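PDB 6SQX: peptide-binding protein from Photobacterium damsela subsp. piscicida, which cleaves the peptidoglycan of potentially competing bacteria as a secreted endopeptidase of the NlpC/P60 family, probably by a cysteine peptidase mechanism. Local coordinates for residues I28-T31 against H36-S39; P296-F301 against I378-L383; G401-E404 against K409-I412. All coordinates share one frame; numbering follows the deposited sequence.

Contact 1 of 3, residues I28-T31 against H36-S39; sequences IEIT and HYIS. With EDO (1,2-ethanediol), chain O; EDO (1,2-ethanediol), chain K; EDO (1,2-ethanediol), chain G; EDO (1,2-ethanediol), chain R.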
loop_
_atom_site.group_PDB
_atom_site.type_symbol
_atom_site.label_atom_id
_atom_site.label_comp_id
_atom_site.label_asym_id
_atom_site.label_seq_id
_atom_site.Cartn_x
_atom_site.Cartn_y
_atom_site.Cartn_z
ATOM N N ILE A 28 0.233 -22.464 -6.794
ATOM C CA ILE A 28 0.668 -22.100 -5.450
ATOM C C ILE A 28 1.662 -23.147 -4.969
ATOM O O ILE A 28 1.476 -24.351 -5.198
ATOM C CB ILE A 28 -0.547 -22.028 -4.510
ATOM C CG1 ILE A 28 -1.512 -20.949 -5.002
ATOM C CG2 ILE A 28 -0.114 -21.720 -3.070
ATOM C CD1 ILE A 28 -2.794 -20.807 -4.133
ATOM N N GLU A 29 2.747 -22.715 -4.324
ATOM C CA GLU A 29 3.859 -23.623 -4.031
ATOM C C GLU A 29 3.869 -24.156 -2.610
ATOM O O GLU A 29 4.054 -25.362 -2.402
ATOM C CB GLU A 29 5.194 -22.916 -4.287
ATOM C CG GLU A 29 5.398 -22.553 -5.757
ATOM C CD GLU A 29 6.738 -21.947 -6.019
ATOM O OE1 GLU A 29 7.738 -22.689 -6.150
ATOM O OE2 GLU A 29 6.805 -20.705 -6.045
ATOM N N ILE A 30 3.680 -23.302 -1.618
ATOM C CA ILE A 30 3.840 -23.690 -0.224
ATOM C C ILE A 30 2.550 -23.445 0.569
ATOM O O ILE A 30 1.584 -22.860 0.079
ATOM C CB ILE A 30 5.071 -23.041 0.437
ATOM C CG1 ILE A 30 4.979 -21.515 0.396
ATOM C CG2 ILE A 30 6.317 -23.551 -0.254
ATOM C CD1 ILE A 30 6.172 -20.847 1.077
ATOM N N THR A 31 2.551 -23.921 1.811
ATOM C CA THR A 31 1.331 -23.894 2.612
ATOM C C THR A 31 0.900 -22.459 2.909
ATOM O O THR A 31 1.702 -21.657 3.402
ATOM C CB THR A 31 1.596 -24.634 3.923
ATOM O OG1 THR A 31 1.920 -25.994 3.628
ATOM C CG2 THR A 31 0.378 -24.644 4.828
ATOM N N HIS A 36 2.240 -22.082 9.895
ATOM C CA HIS A 36 3.147 -23.151 9.472
ATOM C C HIS A 36 4.608 -22.732 9.606
ATOM O O HIS A 36 5.508 -23.591 9.647
ATOM C CB HIS A 36 2.826 -23.522 8.019
ATOM C CG HIS A 36 3.493 -24.763 7.531
ATOM N ND1 HIS A 36 3.053 -26.025 7.866
ATOM C CD2 HIS A 36 4.539 -24.939 6.690
ATOM C CE1 HIS A 36 3.814 -26.927 7.264
ATOM N NE2 HIS A 36 4.724 -26.294 6.545
ATOM N N TYR A 37 4.851 -21.428 9.712
ATOM C CA TYR A 37 6.192 -20.861 9.742
ATOM C C TYR A 37 6.501 -20.244 11.093
ATOM O O TYR A 37 7.438 -19.444 11.204
ATOM C CB TYR A 37 6.355 -19.833 8.614
ATOM C CG TYR A 37 5.815 -20.400 7.314
ATOM C CD1 TYR A 37 6.548 -21.348 6.603
ATOM C CD2 TYR A 37 4.534 -20.075 6.850
ATOM C CE1 TYR A 37 6.050 -21.933 5.444
ATOM C CE2 TYR A 37 4.012 -20.671 5.678
ATOM C CZ TYR A 37 4.790 -21.597 4.987
ATOM O OH TYR A 37 4.332 -22.187 3.838
ATOM N N ILE A 38 5.754 -20.602 12.134
ATOM C CA ILE A 38 5.988 -20.084 13.482
ATOM C C ILE A 38 6.209 -21.266 14.410
ATOM O O ILE A 38 5.367 -22.176 14.473
ATOM C CB ILE A 38 4.833 -19.202 13.970
ATOM C CG1 ILE A 38 4.709 -17.971 13.050
ATOM C CG2 ILE A 38 5.053 -18.809 15.443
ATOM C CD1 ILE A 38 3.454 -17.178 13.235
ATOM N N SER A 39 7.339 -21.267 15.121
ATOM C CA SER A 39 7.619 -22.373 16.025
ATOM C C SER A 39 6.651 -22.340 17.197
ATOM O O SER A 39 6.103 -21.293 17.550
ATOM C CB SER A 39 9.054 -22.293 16.541
ATOM O OG SER A 39 9.252 -21.079 17.225
HETATM C C1 EDO O . 6.580 -25.921 3.219
HETATM O O1 EDO O . 7.176 -25.992 4.509
HETATM C C2 EDO O . 5.160 -25.419 3.341
HETATM O O2 EDO O . 4.443 -26.051 2.327
HETATM C C1 EDO K . 2.584 -27.328 -5.219
HETATM O O1 EDO K . 3.622 -27.500 -4.242
HETATM C C2 EDO K . 3.249 -27.157 -6.578
HETATM O O2 EDO K . 4.198 -28.222 -6.744
HETATM C C1 EDO G . 10.020 -16.781 13.834
HETATM O O1 EDO G . 10.866 -17.549 12.981
HETATM C C2 EDO G . 8.775 -17.578 14.199
HETATM O O2 EDO G . 9.104 -18.768 14.944
HETATM C C1 EDO R . 0.132 -26.102 -0.591
HETATM O O1 EDO R . -0.830 -25.188 -1.129
HETATM C C2 EDO R . 0.923 -26.615 -1.781
HETATM O O2 EDO R . 0.094 -26.482 -2.942
#

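Contact 2 of 3, residues P296-F301 against I378-L383; sequences PSYKNF and IPFMTL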
loop_
_atom_site.group_PDB
_atom_site.type_symbol
_atom_site.label_atom_id
_atom_site.label_comp_id
_atom_site.label_asym_id
_atom_site.label_seq_id
_atom_site.Cartn_x
_atom_site.Cartn_y
_atom_site.Cartn_z
ATOM N N PRO A 296 1.685 -6.731 18.958
ATOM C CA PRO A 296 2.541 -7.300 17.912
ATOM C C PRO A 296 3.043 -8.707 18.246
ATOM O O PRO A 296 4.246 -8.979 18.257
ATOM C CB PRO A 296 3.674 -6.276 17.807
ATOM C CG PRO A 296 3.862 -5.849 19.252
ATOM C CD PRO A 296 2.414 -5.745 19.786
ATOM N N SER A 297 2.104 -9.609 18.541
ATOM C CA SER A 297 2.436 -10.985 18.843
ATOM C C SER A 297 2.604 -11.770 17.543
ATOM O O SER A 297 2.031 -11.424 16.495
ATOM C CB SER A 297 1.304 -11.601 19.677
ATOM O OG SER A 297 0.081 -11.608 18.953
ATOM N N TYR A 298 3.386 -12.857 17.616
ATOM C CA TYR A 298 3.413 -13.768 16.468
ATOM C C TYR A 298 2.003 -14.231 16.092
ATOM O O TYR A 298 1.661 -14.282 14.906
ATOM C CB TYR A 298 4.315 -14.991 16.712
ATOM C CG TYR A 298 5.794 -14.652 16.617
ATOM C CD1 TYR A 298 6.432 -14.538 15.387
ATOM C CD2 TYR A 298 6.552 -14.434 17.773
ATOM C CE1 TYR A 298 7.801 -14.197 15.313
ATOM C CE2 TYR A 298 7.901 -14.110 17.711
ATOM C CZ TYR A 298 8.521 -13.988 16.479
ATOM O OH TYR A 298 9.870 -13.658 16.429
ATOM N N LYS A 299 1.168 -14.570 17.095
ATOM C CA LYS A 299 -0.199 -15.005 16.789
ATOM C C LYS A 299 -0.968 -13.949 15.995
ATOM O O LYS A 299 -1.633 -14.267 15.000
ATOM C CB LYS A 299 -0.974 -15.343 18.072
ATOM C CG LYS A 299 -0.760 -16.706 18.616
ATOM C CD LYS A 299 -1.510 -16.847 19.934
ATOM C CE LYS A 299 -1.606 -18.326 20.339
ATOM N NZ LYS A 299 -2.024 -18.530 21.753
ATOM N N ASN A 300 -0.927 -12.680 16.448
ATOM C CA ASN A 300 -1.689 -11.647 15.753
ATOM C C ASN A 300 -1.151 -11.377 14.352
ATOM O O ASN A 300 -1.934 -11.147 13.410
ATOM C CB ASN A 300 -1.735 -10.358 16.570
ATOM C CG ASN A 300 -2.713 -10.447 17.739
ATOM O OD1 ASN A 300 -3.622 -11.302 17.722
ATOM N ND2 ASN A 300 -2.574 -9.554 18.734
ATOM N N PHE A 301 0.180 -11.368 14.186
ATOM C CA PHE A 301 0.718 -11.204 12.832
ATOM C C PHE A 301 0.224 -12.329 11.922
ATOM O O PHE A 301 -0.150 -12.083 10.766
ATOM C CB PHE A 301 2.250 -11.177 12.859
ATOM C CG PHE A 301 2.824 -9.782 12.848
ATOM C CD1 PHE A 301 2.869 -9.026 14.015
ATOM C CD2 PHE A 301 3.314 -9.225 11.668
ATOM C CE1 PHE A 301 3.377 -7.733 14.013
ATOM C CE2 PHE A 301 3.847 -7.922 11.665
ATOM C CZ PHE A 301 3.861 -7.197 12.839
ATOM N N ILE A 378 15.603 -10.590 10.425
ATOM C CA ILE A 378 14.598 -10.918 11.432
ATOM C C ILE A 378 13.299 -11.299 10.738
ATOM O O ILE A 378 12.668 -10.439 10.102
ATOM C CB ILE A 378 14.347 -9.738 12.380
ATOM C CG1 ILE A 378 15.651 -9.316 13.065
ATOM C CG2 ILE A 378 13.250 -10.098 13.378
ATOM C CD1 ILE A 378 15.466 -8.279 14.182
ATOM N N PRO A 379 12.861 -12.554 10.832
ATOM C CA PRO A 379 11.564 -12.931 10.247
ATOM C C PRO A 379 10.457 -12.044 10.785
ATOM O O PRO A 379 10.416 -11.724 11.979
ATOM C CB PRO A 379 11.377 -14.390 10.698
ATOM C CG PRO A 379 12.807 -14.907 10.855
ATOM C CD PRO A 379 13.576 -13.709 11.408
ATOM N N PHE A 380 9.583 -11.623 9.875
ATOM C CA PHE A 380 8.435 -10.763 10.132
ATOM C C PHE A 380 8.814 -9.305 10.332
ATOM O O PHE A 380 7.900 -8.471 10.504
ATOM C CB PHE A 380 7.533 -11.238 11.288
ATOM C CG PHE A 380 6.939 -12.612 11.058
ATOM C CD1 PHE A 380 5.716 -12.776 10.394
ATOM C CD2 PHE A 380 7.596 -13.744 11.499
ATOM C CE1 PHE A 380 5.180 -14.044 10.171
ATOM C CE2 PHE A 380 7.064 -15.012 11.284
ATOM C CZ PHE A 380 5.849 -15.161 10.628
ATOM N N MET A 381 10.115 -8.954 10.280
ATOM C CA MET A 381 10.557 -7.589 10.528
ATOM C C MET A 381 11.594 -7.129 9.513
ATOM O O MET A 381 12.311 -6.157 9.787
ATOM C CB MET A 381 11.090 -7.450 11.973
ATOM C CG MET A 381 9.981 -7.447 13.001
ATOM S SD MET A 381 8.945 -5.952 12.897
ATOM C CE MET A 381 7.431 -6.593 13.586
ATOM N N THR A 382 11.725 -7.805 8.378
ATOM C CA THR A 382 12.696 -7.431 7.354
ATOM C C THR A 382 11.995 -7.401 6.020
ATOM O O THR A 382 11.287 -8.349 5.688
ATOM C CB THR A 382 13.804 -8.486 7.280
ATOM O OG1 THR A 382 14.359 -8.685 8.589
ATOM C CG2 THR A 382 14.916 -8.039 6.318
ATOM N N LEU A 383 12.184 -6.345 5.249
ATOM C CA LEU A 383 11.647 -6.256 3.907
ATOM C C LEU A 383 12.715 -6.720 2.928
ATOM O O LEU A 383 13.878 -6.320 3.033
ATOM C CB LEU A 383 11.284 -4.802 3.587
ATOM C CG LEU A 383 10.394 -4.059 4.586
ATOM C CD1 LEU A 383 10.035 -2.666 4.101
ATOM C CD2 LEU A 383 9.099 -4.874 4.840
HETATM O O HOH W 1 11.152 -13.013 14.271
#

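Contact 3 of 3, residues G401-E404 against K409-I412; sequences GTTE and KVAI. With EDO (1,2-ethanediol), chain O.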
loop_
_atom_site.group_PDB
_atom_site.type_symbol
_atom_site.label_atom_id
_atom_site.label_comp_id
_atom_site.label_asym_id
_atom_site.label_seq_id
_atom_site.Cartn_x
_atom_site.Cartn_y
_atom_site.Cartn_z
ATOM N N GLY A 401 11.498 -15.882 7.159
ATOM C CA GLY A 401 12.349 -16.986 7.572
ATOM C C GLY A 401 12.475 -18.060 6.504
ATOM O O GLY A 401 12.596 -17.740 5.308
ATOM N N THR A 402 12.446 -19.335 6.917
ATOM C CA THR A 402 12.646 -20.454 5.997
ATOM C C THR A 402 11.582 -21.530 6.206
ATOM O O THR A 402 10.849 -21.535 7.205
ATOM C CB THR A 402 14.048 -21.081 6.182
ATOM O OG1 THR A 402 14.187 -21.579 7.517
ATOM C CG2 THR A 402 15.152 -20.060 5.919
ATOM N N THR A 403 11.518 -22.461 5.246
ATOM C CA THR A 403 10.670 -23.637 5.360
ATOM C C THR A 403 11.330 -24.764 4.574
ATOM O O THR A 403 12.225 -24.535 3.757
ATOM C CB THR A 403 9.247 -23.333 4.841
ATOM O OG1 THR A 403 8.325 -24.327 5.306
ATOM C CG2 THR A 403 9.192 -23.278 3.322
ATOM N N GLU A 404 10.858 -25.988 4.801
ATOM C CA GLU A 404 11.268 -27.124 3.989
ATOM C C GLU A 404 10.333 -27.229 2.788
ATOM O O GLU A 404 9.124 -27.405 2.952
ATOM C CB GLU A 404 11.197 -28.400 4.818
ATOM C CG GLU A 404 12.258 -28.479 5.902
ATOM C CD GLU A 404 13.690 -28.549 5.354
ATOM O OE1 GLU A 404 13.927 -29.258 4.346
ATOM O OE2 GLU A 404 14.581 -27.888 5.943
ATOM N N LYS A 409 15.705 -26.555 2.308
ATOM C CA LYS A 409 15.390 -25.365 3.090
ATOM C C LYS A 409 15.385 -24.158 2.161
ATOM O O LYS A 409 16.392 -23.875 1.501
ATOM C CB LYS A 409 16.443 -25.214 4.184
ATOM C CG LYS A 409 16.203 -24.107 5.167
ATOM C CD LYS A 409 17.366 -24.050 6.140
ATOM C CE LYS A 409 17.116 -23.094 7.279
ATOM N NZ LYS A 409 18.332 -23.063 8.150
ATOM N N VAL A 410 14.256 -23.454 2.096
ATOM C CA VAL A 410 14.108 -22.282 1.241
ATOM C C VAL A 410 13.670 -21.088 2.076
ATOM O O VAL A 410 12.938 -21.234 3.062
ATOM C CB VAL A 410 13.147 -22.518 0.046
ATOM C CG1 VAL A 410 13.592 -23.755 -0.774
ATOM C CG2 VAL A 410 11.689 -22.630 0.488
ATOM N N ALA A 411 14.158 -19.909 1.708
ATOM C CA ALA A 411 13.683 -18.669 2.307
ATOM C C ALA A 411 12.306 -18.292 1.741
ATOM O O ALA A 411 12.016 -18.532 0.564
ATOM C CB ALA A 411 14.693 -17.559 2.041
ATOM N N ILE A 412 11.461 -17.665 2.582
ATOM C CA ILE A 412 10.070 -17.366 2.224
ATOM C C ILE A 412 9.702 -15.923 2.566
ATOM O O ILE A 412 10.356 -15.260 3.382
ATOM C CB ILE A 412 9.062 -18.334 2.892
ATOM C CG1 ILE A 412 9.225 -18.243 4.420
ATOM C CG2 ILE A 412 9.304 -19.789 2.440
ATOM C CD1 ILE A 412 8.042 -18.729 5.196
HETATM C C1 EDO O . 6.580 -25.921 3.219
HETATM O O1 EDO O . 7.176 -25.992 4.509
HETATM C C2 EDO O . 5.160 -25.419 3.341
HETATM O O2 EDO O . 4.443 -26.051 2.327
#

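Contact 1 of 3, residues I28-T31 against H36-S39
Thr31 and Tyr37 pinch together a surface loop that runs from strand 23-25 to helix 50-64. One direct hydrogen bond links segments 28-31 and 36-39. Tyr37 OH donates to Thr31 O at 2.7 Å, in the carbonyl plane and on a lone pair. The carbonyl oxygen lies at the edge of the phenol ring, near its plane. Ile30 reaches the same hydroxyl from its side chain, with CG1 3.6 Å from Tyr37 OH.

His36 adds a weaker contact. Its CG is anti to the backbone N (chi1 -169°), which turns one face of the imidazole to Thr31. Thr31 CB then sits over this face, 4.2 Å from the centroid of the His36 ring and 16° off its normal, a CH-pi contact.

A 1,2-ethanediol, probably from the crystallisation liquor, binds beside Thr31 and His36. Its O2 accepts from Thr31 N at 2.9 Å and is hydrogen-bonded to Thr31 OG1 at 2.8 Å. These two bonds hold that end of the diol.

The loop lies on the NlpC/P60 sheet. Ile30 and Tyr37 pack on Ile412 of strand 408-415, Ile30 also rests on Pro441, and Glu29 hydrogen-bonds to Tyr405 at the end of strand 395-405.

Contact 2 of 3, residues P296-F301 against I378-L383
Ile378 O opens the turn that carries Phe380 against Tyr298, and two donors grip it. Met381 N donates at 3.0 Å to Ile378 O and closes a type II beta turn. Thr382 OG1 donates to Ile378 O at 2.9 Å from the opposite face of the carbonyl, 36° out of its plane.

The turn presents Phe380 to helix 298-308. The edge of Tyr298 points at the face of Phe380 in an offset edge-to-face pair. The planes stand at 82° and the ring centroids are 5.8 Å apart. Tyr298 CE1 comes to 3.8 Å from Phe380 CD2. A water joins the same two segments. It lies 2.6 Å from Tyr298 OH and donates to Pro379 O at 2.7 Å.

Phe301, one helical turn on, lies near Phe380 and meets Met381, which ends the turn. The Met381 chain bends at chi2 (-68°), and this brings CE to 3.7 Å from Phe301 CZ. Phe301 also stacks on Phe335. Ser297 caps the start of the helix, its OG accepting from Asn300 N.

The contact is thus mainly aromatic and apolar, with one water bridge. Phe380 O is buried near Phe301 with no hydrogen-bond partner in the model, probably a small energetic cost.

Contact 3 of 3, residues G401-E404 against K409-I412
Thr403 and Val410 form a hydrogen-bonded pair of a beta hairpin made by strands 395-405 and 408-415 of the NlpC/P60 sheet. Backbone bonds come first. Val410 N donates to Thr403 O at 2.8 Å with a nearly straight N-H...O angle of 170°. Thr403 N returns the bond to Val410 O at 2.9 Å. A third bond runs from Ile412 N to Gly401 O. Segments 401-404 and 409-412 run antiparallel with a strong twist, 138° between their directions. Gly401 has a positive phi, a conformation that favours glycine.

CA-H...O contacts fill in between these bonds. Thr402 CA approaches Val410 O at 3.1 Å. Ala411 CA meets Gly401 O, and Lys409 CA meets Thr403 O.

Apolar contacts lie on the face of Thr403, Val410 and Ile412. Thr403 CG2 touches Ile412 CG2 at 3.6 Å and Val410 CG2 at 3.8 Å.

The face of Thr402, Glu404, Ala411 and Lys409 is more polar. The extended Lys409 chain runs diagonally over Thr402, and its CE lies 3.3 Å from Thr402 OG1. Glu404 bends at chi2 (-65°), bringing OE2 to 3.7 Å from Lys409 CB. The carboxylate stays well short of the amine, with Glu404 OE2 6.5 Å from Lys409 NZ. Lys409 has instead a long, weak ion pair with Glu370. Ala411 packs on Leu368 and Val369 of the same helix, 361-370.

The chemistry therefore divides by layer. Backbone bonds join the strands, and methyl groups pack on one face. On the other, the aliphatic part of Lys409 does the touching, while any pull between Glu404 and Lys409 is probably weak and long-range.

In the fold
Contacts 1 and 3 are the closest pair, with centres about 9 Å apart. The 28-39 loop lies on the hairpin: Ile30 CD1 is 3.6 Å from Ile412 CG2, and Tyr37 CE1 is 3.3 Å from Thr403 OG1. One ethanediol touches both, though its end near Thr403 is doubtful. Contact 2 lies about 14 Å from contact 1, centre to centre, and Ile38 CG1 bridges them at 3.9 Å from Phe380 CZ. Contacts 2 and 3 share a sheet, in which strands 382-387 and 395-405 are neighbours. Met381 and Leu383 also pack on helix 326-334. It follows Cys324, found oxidised to cysteinesulfonic acid and, as in NlpC/P60 relatives, probably the nucleophile.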